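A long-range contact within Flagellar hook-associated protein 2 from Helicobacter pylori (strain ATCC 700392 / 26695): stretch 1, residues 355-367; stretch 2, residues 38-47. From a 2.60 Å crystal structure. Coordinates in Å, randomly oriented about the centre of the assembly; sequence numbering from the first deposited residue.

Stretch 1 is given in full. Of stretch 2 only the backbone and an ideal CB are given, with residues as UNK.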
# COMPACT_ATOMS: atom_id res chain seq x y z
N THR A 355 8.57 12.36 2.62
CA THR A 355 8.30 13.77 2.81
C THR A 355 6.79 14.00 2.70
O THR A 355 6.17 14.56 3.58
CB THR A 355 9.01 14.57 1.72
OG1 THR A 355 9.73 13.67 0.87
CG2 THR A 355 9.98 15.54 2.32
N LEU A 356 6.19 13.51 1.62
CA LEU A 356 4.77 13.75 1.36
C LEU A 356 3.81 12.83 2.08
O LEU A 356 2.69 13.26 2.35
CB LEU A 356 4.47 13.67 -0.13
CG LEU A 356 5.21 14.69 -1.01
CD1 LEU A 356 4.79 14.56 -2.48
CD2 LEU A 356 5.00 16.11 -0.48
N PHE A 357 4.19 11.58 2.38
CA PHE A 357 3.20 10.55 2.74
C PHE A 357 3.43 9.73 3.99
O PHE A 357 3.12 8.56 4.02
CB PHE A 357 3.03 9.56 1.58
CG PHE A 357 2.57 10.17 0.31
CD1 PHE A 357 1.46 10.99 0.28
CD2 PHE A 357 3.23 9.89 -0.87
CE1 PHE A 357 1.02 11.52 -0.91
CE2 PHE A 357 2.80 10.43 -2.05
CZ PHE A 357 1.68 11.25 -2.07
N MET A 358 3.93 10.31 5.05
CA MET A 358 3.88 9.61 6.32
C MET A 358 2.44 9.14 6.56
O MET A 358 1.48 9.87 6.26
CB MET A 358 4.35 10.51 7.45
CG MET A 358 5.82 10.27 7.90
SD MET A 358 6.91 9.12 6.94
CE MET A 358 8.37 9.12 8.02
N SER A 359 2.29 7.91 7.05
CA SER A 359 0.98 7.43 7.43
C SER A 359 1.02 6.91 8.85
O SER A 359 2.02 6.35 9.27
CB SER A 359 0.55 6.33 6.51
OG SER A 359 1.44 5.21 6.59
N LYS A 360 -0.08 7.11 9.57
CA LYS A 360 -0.31 6.46 10.87
C LYS A 360 -1.76 5.96 10.91
O LYS A 360 -2.66 6.71 10.60
CB LYS A 360 -0.08 7.47 12.01
CG LYS A 360 -0.39 6.98 13.44
CD LYS A 360 0.34 7.80 14.50
CE LYS A 360 -0.49 8.95 15.12
NZ LYS A 360 -1.00 8.63 16.52
N ASN A 361 -1.97 4.71 11.32
CA ASN A 361 -3.32 4.20 11.53
C ASN A 361 -3.83 4.62 12.90
O ASN A 361 -3.14 4.46 13.89
CB ASN A 361 -3.32 2.67 11.41
CG ASN A 361 -4.70 2.09 11.55
OD1 ASN A 361 -5.03 1.54 12.59
ND2 ASN A 361 -5.52 2.23 10.52
N LEU A 362 -5.04 5.19 12.94
CA LEU A 362 -5.71 5.57 14.20
C LEU A 362 -6.73 4.51 14.67
O LEU A 362 -6.99 4.36 15.87
CB LEU A 362 -6.40 6.91 14.03
CG LEU A 362 -5.46 8.11 13.96
CD1 LEU A 362 -6.28 9.42 14.00
CD2 LEU A 362 -4.47 8.09 15.07
N GLN A 363 -7.31 3.80 13.72
CA GLN A 363 -8.32 2.78 13.98
C GLN A 363 -8.31 1.75 12.87
O GLN A 363 -8.38 2.11 11.70
CB GLN A 363 -9.69 3.43 14.03
CG GLN A 363 -10.77 2.45 14.11
CD GLN A 363 -12.09 3.09 14.31
OE1 GLN A 363 -12.36 3.63 15.38
NE2 GLN A 363 -12.95 3.00 13.30
N LYS A 364 -8.23 0.47 13.23
CA LYS A 364 -8.16 -0.60 12.23
C LYS A 364 -9.52 -1.12 11.87
O LYS A 364 -10.28 -1.54 12.76
CB LYS A 364 -7.35 -1.79 12.72
CG LYS A 364 -5.92 -1.49 13.04
CD LYS A 364 -5.19 -2.81 13.38
CE LYS A 364 -3.85 -2.59 14.08
NZ LYS A 364 -3.52 -3.85 14.83
N ALA A 365 -9.81 -1.11 10.58
CA ALA A 365 -10.95 -1.84 10.02
C ALA A 365 -10.97 -3.20 10.65
O ALA A 365 -9.92 -3.81 10.82
CB ALA A 365 -10.81 -1.98 8.53
N SER A 366 -12.16 -3.66 11.01
CA SER A 366 -12.32 -4.95 11.71
C SER A 366 -13.74 -5.46 11.60
O SER A 366 -14.67 -4.68 11.45
CB SER A 366 -11.90 -4.81 13.18
OG SER A 366 -12.99 -4.47 14.03
N ASP A 367 -13.90 -6.78 11.64
CA ASP A 367 -15.20 -7.43 11.57
C ASP A 367 -15.85 -7.27 12.95
O ASP A 367 -15.17 -7.07 13.92
CB ASP A 367 -15.07 -8.95 11.23
CG ASP A 367 -14.54 -9.23 9.79
OD1 ASP A 367 -14.81 -8.47 8.85
OD2 ASP A 367 -13.86 -10.28 9.59
N UNK A 38 -18.11 -3.86 14.25
CA UNK A 38 -17.48 -3.66 12.96
C UNK A 38 -17.06 -2.19 12.82
O UNK A 38 -17.77 -1.30 13.28
CB UNK A 38 -18.42 -4.07 11.83
N UNK A 39 -15.90 -1.96 12.19
CA UNK A 39 -15.23 -0.66 12.11
C UNK A 39 -14.68 -0.44 10.70
O UNK A 39 -14.25 -1.37 10.05
CB UNK A 39 -14.11 -0.57 13.14
N UNK A 40 -14.69 0.80 10.24
CA UNK A 40 -13.89 1.19 9.08
C UNK A 40 -12.48 1.58 9.54
O UNK A 40 -12.19 1.61 10.73
CB UNK A 40 -14.55 2.34 8.33
N UNK A 41 -11.62 1.90 8.58
CA UNK A 41 -10.23 2.24 8.84
C UNK A 41 -10.10 3.76 8.99
O UNK A 41 -10.80 4.51 8.32
CB UNK A 41 -9.33 1.72 7.72
N UNK A 42 -9.22 4.24 9.86
CA UNK A 42 -9.00 5.68 9.95
C UNK A 42 -7.53 5.94 10.00
O UNK A 42 -6.87 5.48 10.90
CB UNK A 42 -9.70 6.28 11.17
N UNK A 43 -7.02 6.69 9.03
CA UNK A 43 -5.59 6.93 8.93
C UNK A 43 -5.31 8.38 8.76
O UNK A 43 -6.09 9.11 8.10
CB UNK A 43 -4.98 6.14 7.77
N UNK A 44 -4.20 8.80 9.32
CA UNK A 44 -3.67 10.10 9.00
C UNK A 44 -2.68 9.88 7.91
O UNK A 44 -1.93 8.94 7.97
CB UNK A 44 -3.05 10.80 10.21
N UNK A 45 -2.64 10.77 6.93
CA UNK A 45 -1.64 10.71 5.89
C UNK A 45 -1.13 12.14 5.64
O UNK A 45 -1.91 13.05 5.46
CB UNK A 45 -2.21 10.08 4.62
N UNK A 46 0.19 12.34 5.67
CA UNK A 46 0.76 13.60 5.25
C UNK A 46 0.98 14.46 6.45
O UNK A 46 0.66 14.05 7.58
CB UNK A 46 -0.13 14.31 4.23
N UNK A 47 1.53 15.66 6.21
CA UNK A 47 2.05 16.51 7.28
C UNK A 47 0.94 17.42 7.78
O UNK A 47 -0.19 17.27 7.34
CB UNK A 47 3.25 17.33 6.80

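The two stretches run antiparallel, and backbone hydrogen bonds fix the register before any side chain of stretch 2 is chosen.

At position 38 the CB points sideways, 3.8 Å from Ser366 O. Many small or medium residues would suit; the deposited one is Ala38, whose CA makes a CA-H...O contact with Ser366 O (3.3 Å).

Position 39 pairs with Ser366 through both backbone amides, and its CB points toward stretch 1, 3.8 Å from Gln363 NE2 and 4.0 Å from Lys364 O. A polar chain of moderate length suits these surroundings. It is Gln39, which extends alongside the Gln363 side chain.

Position 40 points its ideal CB away, 5.3 Å from Gln363 NE2, so stretch 1 leaves room for most residues. Gly40 stands there, and its O accepts a nearly straight hydrogen bond from Gln363 NE2 (3.0 Å, 178°).

At position 41 the CB points sideways, 4.1 Å from Ala365 N, an amide that no backbone oxygen of stretch 2 takes in a hydrogen bond. A short acceptor, Asp or Asn, would reach it. Asp41 does, with OD2 taking a hydrogen bond from Ala365 N at 2.9 Å.

At position 42 the register slips by one. Its O receives Leu362 N at 2.8 Å and, weakly, Gln363 N at 3.3 Å, the mark of a beta bulge. The CB is 4.0 Å from Gln363 CB and 4.4 Å from Leu362 CB, so a branched aliphatic such as Val or Ile suits. Ile42 sets CG2 4.1 Å from Leu362 CB.

Position 43 shares a face with Asn361, whose amide offers a donor; Asn or Asp could answer. Asn43 OD1 accepts from Asn361 ND2 at 2.9 Å, while its ND2 donates to Asp41 OD1 at 2.7 Å.

Position 44 exchanges two backbone hydrogen bonds with Lys360 and shares a face with its side chain. An acid is attractive, though Gln or Thr could also fit. Glu44 brings OE1 to 3.7 Å from Lys360 CE and OE2 to 3.5 Å from Leu362 CD1.

Position 45 returns to the face of Ser359, with Phe357 nearby, inviting a medium or large aliphatic. Leu45 reaches back: CD1 is 3.9 Å from Phe357 CB.

Position 46 has phi 96° and psi 179°. A CB would be jammed against the preceding carbonyl and sit 3.6 Å from Leu356 O, so the backbone calls for glycine. Gly46 N donates to Met358 O at 2.8 Å.

Position 47 lies beyond contact, its CB 5.2 Å from Thr355 O. Ala47 fills it.

Stretch 2, residues 38-47: AQGDINELGA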
# COMPACT_ATOMS: atom_id res chain seq x y z
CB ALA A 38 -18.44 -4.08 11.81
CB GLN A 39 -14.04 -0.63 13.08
CG GLN A 39 -14.33 -0.13 14.52
CD GLN A 39 -13.23 -0.55 15.51
OE1 GLN A 39 -12.04 -0.45 15.21
NE2 GLN A 39 -13.64 -1.06 16.67
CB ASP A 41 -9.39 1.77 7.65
CG ASP A 41 -8.01 1.26 8.04
OD1 ASP A 41 -7.02 1.84 7.51
OD2 ASP A 41 -7.90 0.28 8.82
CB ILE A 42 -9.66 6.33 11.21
CG1 ILE A 42 -11.18 6.18 11.18
CG2 ILE A 42 -9.30 7.83 11.30
CD1 ILE A 42 -11.83 6.55 12.50
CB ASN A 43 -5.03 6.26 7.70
CG ASN A 43 -5.28 4.80 7.69
OD1 ASN A 43 -4.63 4.05 8.41
ND2 ASN A 43 -6.23 4.37 6.87
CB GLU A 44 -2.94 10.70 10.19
CG GLU A 44 -3.84 11.13 11.31
CD GLU A 44 -3.07 11.37 12.55
OE1 GLU A 44 -1.83 11.23 12.50
OE2 GLU A 44 -3.68 11.69 13.59
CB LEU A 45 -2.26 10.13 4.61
CG LEU A 45 -1.44 10.15 3.32
CD1 LEU A 45 -0.40 9.03 3.32
CD2 LEU A 45 -2.33 10.07 2.06
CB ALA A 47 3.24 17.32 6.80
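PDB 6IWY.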